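Local coordinates for protein transferrin (Manduca sexta, PDB 6WB6) that transports iron, binding a single ferric ion per molecule together with a carbonate anion, at residues Phe45-Gln50 with Asn69-Val74; Thr80-Asp85 with Val234-Ala239; Pro584-Val589 with Ile631-Ala636. All coordinates share one frame; numbering follows the deposited sequence.

Contact 1 (Phe45-Gln50 with Asn69-Val74); sequences FVQQRQ and NQDFVV
Gln47 holds CG anti to its backbone N (chi1 179°) and bends at chi2 (58°), which turns CD toward Asp71. Gln47 OE1 accepts a nearly straight bond from Asp71 N (3.0 Å), while Gln47 NE2 gives Asp71 OD1 only a weak one at 3.4 Å. Just past the helix, Arg49 takes a positive phi as part of the Schellman motif that closes it. It meets the Asp71 carboxylate tip to tip in a two-pronged, end-on salt bridge, NH1 2.8 Å from Asp71 OD1 and NH2 2.8 Å from Asp71 OD2, the guanidinium and carboxylate planes 41° apart. The same NH1 donates to Gln47 O at 2.9 Å, within the guanidinium plane, and NE forms a salt bridge with Asp281. An alanine at Arg49 would probably leave Asp71 and Asp281 without their shared positive mate and Gln47 O without this donor. Beside the polar group, Val46 CG1 touches Phe72 CE1 (3.7 Å) at the ring edge, and Gln47 OE1 lies over one face, offset toward the rim. The contact joins the end of helix 39-47 to the approach to strand 72-79, whose Phe72 also packs on Ile277 of strand 275-279 and Ala64 of helix 58-65.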
# COMPACT_ATOMS: atom_id res chain seq x y z
N PHE A 45 -10.51 6.71 -19.96
CA PHE A 45 -10.17 7.05 -21.34
C PHE A 45 -10.74 6.05 -22.32
O PHE A 45 -11.03 6.41 -23.47
CB PHE A 45 -8.66 7.12 -21.53
CG PHE A 45 -8.00 8.28 -20.87
CD1 PHE A 45 -8.75 9.28 -20.25
CD2 PHE A 45 -6.62 8.40 -20.91
CE1 PHE A 45 -8.12 10.36 -19.66
CE2 PHE A 45 -5.99 9.46 -20.32
CZ PHE A 45 -6.75 10.45 -19.69
N VAL A 46 -10.88 4.79 -21.91
CA VAL A 46 -11.46 3.81 -22.82
C VAL A 46 -12.94 4.08 -22.98
O VAL A 46 -13.47 4.09 -24.09
CB VAL A 46 -11.22 2.37 -22.33
CG1 VAL A 46 -12.01 1.37 -23.22
CG2 VAL A 46 -9.74 2.04 -22.35
N GLN A 47 -13.63 4.28 -21.86
CA GLN A 47 -15.05 4.64 -21.95
C GLN A 47 -15.24 5.89 -22.79
O GLN A 47 -16.14 5.96 -23.63
CB GLN A 47 -15.63 4.85 -20.55
CG GLN A 47 -17.10 5.24 -20.58
CD GLN A 47 -17.95 4.20 -21.28
OE1 GLN A 47 -17.74 3.00 -21.12
NE2 GLN A 47 -18.89 4.66 -22.08
N GLN A 48 -14.38 6.89 -22.58
CA GLN A 48 -14.44 8.16 -23.28
C GLN A 48 -13.89 8.11 -24.70
O GLN A 48 -13.86 9.14 -25.37
CB GLN A 48 -13.64 9.22 -22.51
CG GLN A 48 -14.24 9.64 -21.16
CD GLN A 48 -13.20 10.35 -20.29
OE1 GLN A 48 -12.00 10.26 -20.55
NE2 GLN A 48 -13.65 11.08 -19.29
N ARG A 49 -13.41 6.95 -25.16
CA ARG A 49 -12.87 6.77 -26.50
C ARG A 49 -11.59 7.55 -26.78
O ARG A 49 -11.24 7.70 -27.95
CB ARG A 49 -13.88 7.13 -27.59
CG ARG A 49 -14.81 6.00 -28.01
CD ARG A 49 -15.76 5.56 -26.90
NE ARG A 49 -16.70 4.54 -27.37
CZ ARG A 49 -17.54 3.86 -26.59
NH1 ARG A 49 -17.58 4.06 -25.28
NH2 ARG A 49 -18.34 2.97 -27.13
N GLN A 50 -10.90 8.08 -25.76
CA GLN A 50 -9.53 8.54 -26.02
C GLN A 50 -8.55 7.38 -26.14
O GLN A 50 -7.39 7.59 -26.48
CB GLN A 50 -9.00 9.44 -24.92
CG GLN A 50 -9.72 10.75 -24.74
CD GLN A 50 -9.18 11.49 -23.52
OE1 GLN A 50 -9.91 11.76 -22.56
NE2 GLN A 50 -7.90 11.79 -23.54
N ASN A 69 -22.71 4.58 -17.14
CA ASN A 69 -23.06 4.37 -18.54
C ASN A 69 -22.04 3.53 -19.29
O ASN A 69 -22.00 3.58 -20.51
CB ASN A 69 -23.25 5.69 -19.29
CG ASN A 69 -24.36 6.53 -18.69
OD1 ASN A 69 -24.10 7.60 -18.12
ND2 ASN A 69 -25.58 6.04 -18.79
N GLN A 70 -21.21 2.75 -18.60
CA GLN A 70 -20.12 2.08 -19.30
C GLN A 70 -20.66 1.10 -20.34
O GLN A 70 -21.76 0.57 -20.21
CB GLN A 70 -19.17 1.38 -18.31
CG GLN A 70 -19.82 0.37 -17.39
CD GLN A 70 -20.09 -0.96 -18.08
OE1 GLN A 70 -19.45 -1.33 -19.07
NE2 GLN A 70 -21.08 -1.68 -17.56
N ASP A 71 -19.90 0.93 -21.42
CA ASP A 71 -20.20 -0.07 -22.44
C ASP A 71 -18.93 -0.86 -22.78
O ASP A 71 -18.68 -1.24 -23.93
CB ASP A 71 -20.85 0.58 -23.67
CG ASP A 71 -19.93 1.55 -24.43
OD1 ASP A 71 -18.82 1.85 -23.98
OD2 ASP A 71 -20.37 2.02 -25.51
N PHE A 72 -18.13 -1.16 -21.75
CA PHE A 72 -16.93 -1.97 -21.89
C PHE A 72 -17.27 -3.35 -22.41
O PHE A 72 -18.40 -3.84 -22.30
CB PHE A 72 -16.22 -2.13 -20.55
CG PHE A 72 -15.62 -0.88 -20.03
CD1 PHE A 72 -14.49 -0.36 -20.62
CD2 PHE A 72 -16.15 -0.25 -18.94
CE1 PHE A 72 -13.91 0.78 -20.14
CE2 PHE A 72 -15.58 0.90 -18.47
CZ PHE A 72 -14.45 1.42 -19.07
N VAL A 73 -16.25 -4.00 -22.97
CA VAL A 73 -16.37 -5.39 -23.39
C VAL A 73 -15.03 -6.06 -23.14
O VAL A 73 -13.99 -5.55 -23.58
CB VAL A 73 -16.76 -5.52 -24.88
CG1 VAL A 73 -15.71 -4.83 -25.77
CG2 VAL A 73 -16.89 -6.97 -25.27
N VAL A 74 -15.04 -7.16 -22.40
CA VAL A 74 -13.85 -8.00 -22.29
C VAL A 74 -13.79 -8.86 -23.54
O VAL A 74 -14.56 -9.80 -23.68
CB VAL A 74 -13.87 -8.85 -21.03
CG1 VAL A 74 -12.68 -9.82 -21.04
CG2 VAL A 74 -13.82 -7.93 -19.79
O HOH W 1 -16.41 1.43 -22.61

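Contact 2 (Thr80-Asp85 with Val234-Ala239); sequences TDEEPD and VGTTPA
A single backbone hydrogen bond, between Thr236 and Glu82, joins the two loops of this surface contact. Thr236 N donates to Glu82 O at 2.8 Å. The same oxygen receives a CA-H...O contact from Gly235 CA at 3.0 Å, so two neighbouring residues of one turn converge on a single acceptor. That turn is type II', closed by Thr237 N to Val234 O (2.8 Å), with Val234 N returning a bond to Thr237 O. Gly235 takes its positive phi, and a side chain there would run into Glu82 O.

Among side-chain polar contacts, Glu82 extends its chain, with CG anti to the backbone N (chi1 -170°), and brings OE2 to Thr237 OG1; the modelled separation is too short to be trusted in detail. Glu82 OE2 also forms a salt bridge with Lys228. Within 80-85, Thr80 OG1 accepts from Glu83 N at 2.9 Å, an ST motif that probably helps hold the bend presenting Glu82 O.

Van der Waals contact is slight, methyl groups lying against oxygens: Thr236 CG2 is 3.2 Å from Asp81 O, and Val234 CG2 approaches Glu83 OE2 at 4.1 Å.

Glu83's side chain is about 6 Å from that of the iron ligand Tyr90. The contact joins the link between strands 72-79 and 90-97 to the loop that follows helix 223-229, whose Ile224 packs against Glu82, Glu83 and Val234.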
# COMPACT_ATOMS: atom_id res chain seq x y z
N THR A 80 -2.79 -19.50 -19.76
CA THR A 80 -1.50 -20.16 -19.72
C THR A 80 -1.40 -21.12 -20.89
O THR A 80 -2.41 -21.58 -21.43
CB THR A 80 -1.31 -20.95 -18.42
OG1 THR A 80 -2.40 -21.85 -18.29
CG2 THR A 80 -1.20 -20.01 -17.21
N ASP A 81 -0.16 -21.44 -21.27
CA ASP A 81 0.06 -22.50 -22.25
C ASP A 81 -0.27 -23.85 -21.66
O ASP A 81 -0.67 -24.76 -22.40
CB ASP A 81 1.50 -22.43 -22.75
CG ASP A 81 1.71 -21.28 -23.74
OD1 ASP A 81 0.92 -21.17 -24.71
OD2 ASP A 81 2.64 -20.48 -23.56
N GLU A 82 -0.18 -23.98 -20.33
CA GLU A 82 -0.57 -25.21 -19.66
C GLU A 82 -2.08 -25.42 -19.73
O GLU A 82 -2.54 -26.55 -19.87
CB GLU A 82 -0.10 -25.17 -18.21
CG GLU A 82 -0.21 -26.45 -17.47
CD GLU A 82 0.53 -26.41 -16.15
OE1 GLU A 82 0.90 -25.29 -15.72
OE2 GLU A 82 0.77 -27.49 -15.56
N GLU A 83 -2.86 -24.34 -19.63
CA GLU A 83 -4.32 -24.42 -19.65
C GLU A 83 -4.92 -23.45 -20.66
O GLU A 83 -5.75 -22.59 -20.32
CB GLU A 83 -4.87 -24.15 -18.25
CG GLU A 83 -4.51 -25.21 -17.22
CD GLU A 83 -5.07 -24.90 -15.85
OE1 GLU A 83 -4.41 -24.16 -15.10
OE2 GLU A 83 -6.19 -25.36 -15.55
N PRO A 84 -4.57 -23.59 -21.94
CA PRO A 84 -5.04 -22.62 -22.94
C PRO A 84 -6.55 -22.62 -23.13
O PRO A 84 -7.11 -21.61 -23.57
CB PRO A 84 -4.32 -23.06 -24.22
CG PRO A 84 -4.08 -24.54 -24.02
CD PRO A 84 -3.87 -24.74 -22.54
N ASP A 85 -7.21 -23.71 -22.78
CA ASP A 85 -8.65 -23.86 -23.00
C ASP A 85 -9.48 -23.76 -21.72
O ASP A 85 -10.70 -23.87 -21.78
CB ASP A 85 -8.90 -25.20 -23.70
CG ASP A 85 -8.33 -25.21 -25.11
OD1 ASP A 85 -8.66 -24.27 -25.86
OD2 ASP A 85 -7.54 -26.12 -25.47
N VAL A 234 -2.89 -32.31 -15.90
CA VAL A 234 -3.73 -31.12 -15.95
C VAL A 234 -3.31 -30.29 -17.16
O VAL A 234 -2.12 -30.01 -17.35
CB VAL A 234 -3.65 -30.32 -14.62
CG1 VAL A 234 -2.22 -30.15 -14.15
CG2 VAL A 234 -4.33 -28.96 -14.76
N GLY A 235 -4.29 -29.93 -17.98
CA GLY A 235 -3.98 -29.14 -19.17
C GLY A 235 -2.98 -29.88 -20.05
O GLY A 235 -3.12 -31.08 -20.31
N THR A 236 -1.93 -29.18 -20.48
CA THR A 236 -0.85 -29.76 -21.27
C THR A 236 0.12 -30.57 -20.42
O THR A 236 1.03 -31.20 -20.96
CB THR A 236 -0.05 -28.68 -21.99
OG1 THR A 236 0.57 -27.83 -21.02
CG2 THR A 236 -0.94 -27.87 -22.93
N THR A 237 -0.03 -30.54 -19.13
CA THR A 237 0.92 -31.22 -18.27
C THR A 237 0.49 -32.66 -18.10
O THR A 237 -0.67 -32.91 -17.75
CB THR A 237 1.03 -30.56 -16.92
OG1 THR A 237 1.33 -29.17 -17.09
CG2 THR A 237 2.13 -31.25 -16.09
N PRO A 238 1.38 -33.61 -18.35
CA PRO A 238 1.03 -35.03 -18.27
C PRO A 238 1.09 -35.52 -16.83
O PRO A 238 1.50 -34.82 -15.90
CB PRO A 238 2.12 -35.68 -19.13
CG PRO A 238 3.29 -34.84 -18.88
CD PRO A 238 2.77 -33.43 -18.84
N ALA A 239 0.68 -36.78 -16.67
CA ALA A 239 0.77 -37.42 -15.38
C ALA A 239 2.21 -37.42 -14.90
O ALA A 239 3.15 -37.41 -15.70
CB ALA A 239 0.21 -38.84 -15.45

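Contact 3 (Pro584-Val589 with Ile631-Ala636); sequences PSRTWV and IFNNAA
Ile631 O is met by two side chains of 584-589, Arg586 just before strand 587-590 and Trp588 within it. Arg586 NH1 gives it a weak hydrogen bond at 3.1 Å, and Trp588 CZ2 comes to 3.3 Å from the same oxygen, at the indole edge near its plane. Arg586 NH1 has a second acceptor in Asn629 O, while its NE forms a salt bridge with Asp408. The arginine chain bends at chi3 (-66°), which places NE beside Asn633. There the amide of Asn633 covers the guanidinium, ND2 standing 3.4 Å above the centre of one face with the two planes 36° apart. Beside this polar layer, the Trp588 six-membered ring and the Phe632 ring lie 5.2 Å apart between centroids, their planes 48° apart. The pair is oblique, with Trp588 CZ2 3.4 Å from Phe632 CD1, and Trp588 also stacks on Phe425. Strand 587-590 is thereby joined to the loop leading into strand 638-641 of the same sheet. Chemically, one weak bond to a carbonyl, an amide laid over the guanidinium and an aromatic contact hold the segments together, whereas the charge of Arg586 is probably balanced mainly by Asp408.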
# COMPACT_ATOMS: atom_id res chain seq x y z
N PRO A 584 8.20 16.30 11.84
CA PRO A 584 6.84 15.90 11.50
C PRO A 584 6.67 15.91 9.99
O PRO A 584 6.96 16.91 9.33
CB PRO A 584 5.96 16.95 12.19
CG PRO A 584 6.85 18.11 12.37
CD PRO A 584 8.23 17.58 12.57
N SER A 585 6.27 14.77 9.44
CA SER A 585 5.93 14.64 8.04
C SER A 585 4.43 14.75 7.91
O SER A 585 3.71 14.61 8.90
CB SER A 585 6.38 13.29 7.46
OG SER A 585 5.48 12.26 7.82
N ARG A 586 3.95 14.99 6.69
CA ARG A 586 2.51 15.01 6.50
C ARG A 586 1.90 13.85 7.28
O ARG A 586 2.32 12.70 7.13
CB ARG A 586 2.14 14.90 5.03
CG ARG A 586 0.68 14.69 4.81
CD ARG A 586 0.29 14.93 3.35
NE ARG A 586 0.48 16.32 2.97
CZ ARG A 586 0.32 16.80 1.74
NH1 ARG A 586 -0.05 16.02 0.73
NH2 ARG A 586 0.53 18.08 1.51
N THR A 587 0.91 14.17 8.11
CA THR A 587 0.34 13.26 9.11
C THR A 587 -1.17 13.27 9.01
O THR A 587 -1.78 14.34 8.89
CB THR A 587 0.71 13.69 10.50
OG1 THR A 587 2.12 13.65 10.67
CG2 THR A 587 0.06 12.78 11.49
N TRP A 588 -1.78 12.09 9.11
CA TRP A 588 -3.23 11.97 9.16
C TRP A 588 -3.66 11.80 10.60
O TRP A 588 -3.08 11.00 11.35
CB TRP A 588 -3.72 10.82 8.28
CG TRP A 588 -3.56 11.18 6.83
CD1 TRP A 588 -4.52 11.59 5.98
CD2 TRP A 588 -2.32 11.16 6.07
NE1 TRP A 588 -3.99 11.84 4.73
CE2 TRP A 588 -2.64 11.60 4.77
CE3 TRP A 588 -1.00 10.82 6.36
CZ2 TRP A 588 -1.67 11.71 3.76
CZ3 TRP A 588 -0.03 10.92 5.35
CH2 TRP A 588 -0.38 11.38 4.08
N VAL A 589 -4.64 12.60 11.01
CA VAL A 589 -5.05 12.63 12.41
C VAL A 589 -6.51 12.22 12.48
O VAL A 589 -7.28 12.37 11.52
CB VAL A 589 -4.84 14.01 13.06
CG1 VAL A 589 -3.40 14.41 12.98
CG2 VAL A 589 -5.73 15.05 12.44
N ILE A 631 -3.37 14.86 -1.77
CA ILE A 631 -3.55 13.90 -0.67
C ILE A 631 -2.21 13.48 -0.09
O ILE A 631 -1.98 13.62 1.11
CB ILE A 631 -4.36 12.65 -1.08
CG1 ILE A 631 -5.76 13.07 -1.53
CG2 ILE A 631 -4.48 11.70 0.12
CD1 ILE A 631 -6.68 11.97 -1.91
N PHE A 632 -1.33 12.94 -0.93
CA PHE A 632 0.01 12.57 -0.51
C PHE A 632 1.00 13.44 -1.24
O PHE A 632 0.76 13.88 -2.37
CB PHE A 632 0.31 11.07 -0.78
CG PHE A 632 -0.76 10.11 -0.25
CD1 PHE A 632 -0.82 9.80 1.10
CD2 PHE A 632 -1.69 9.56 -1.09
CE1 PHE A 632 -1.80 8.98 1.60
CE2 PHE A 632 -2.67 8.71 -0.62
CZ PHE A 632 -2.73 8.41 0.74
N ASN A 633 2.15 13.69 -0.62
CA ASN A 633 3.21 14.34 -1.35
C ASN A 633 3.82 13.37 -2.34
O ASN A 633 3.99 12.18 -2.04
CB ASN A 633 4.27 14.87 -0.41
CG ASN A 633 3.77 16.04 0.39
OD1 ASN A 633 3.45 17.06 -0.19
ND2 ASN A 633 3.66 15.87 1.70
N ASN A 634 4.13 13.87 -3.54
CA ASN A 634 4.78 13.04 -4.56
C ASN A 634 6.05 12.39 -4.03
O ASN A 634 6.44 11.33 -4.50
CB ASN A 634 5.10 13.87 -5.81
CG ASN A 634 3.87 14.24 -6.63
OD1 ASN A 634 2.76 14.44 -6.10
ND2 ASN A 634 4.06 14.36 -7.95
N ALA A 635 6.70 13.00 -3.03
CA ALA A 635 7.92 12.42 -2.48
C ALA A 635 7.66 11.26 -1.53
O ALA A 635 8.60 10.54 -1.18
CB ALA A 635 8.71 13.49 -1.72
N ALA A 636 6.42 11.05 -1.11
CA ALA A 636 6.15 9.97 -0.16
C ALA A 636 6.54 8.64 -0.78
O ALA A 636 6.23 8.36 -1.94
CB ALA A 636 4.67 9.96 0.24

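In the fold
Contacts 1, 2 and 3 follow one another along the chain. Contacts 1 and 2 share the first transferrin-like range, and strand 72-79 connects them: contact 1 lies at the approach to it, contact 2 in the loop after its end, their centres 33 Å apart. Contact 3 belongs to the second range, 33 Å from contact 1 and 47 Å from contact 2 between centres; none touches another. Contacts 1 and 3 each include a strand of a four-stranded antiparallel sheet of order 1-3-2-4, but 72-79 corresponds to 422-428 and 587-590 to 275-279, so they are not equivalent in the repeated lobes. The ferric ion lies about 12 Å from the side chain of Glu83 in contact 2.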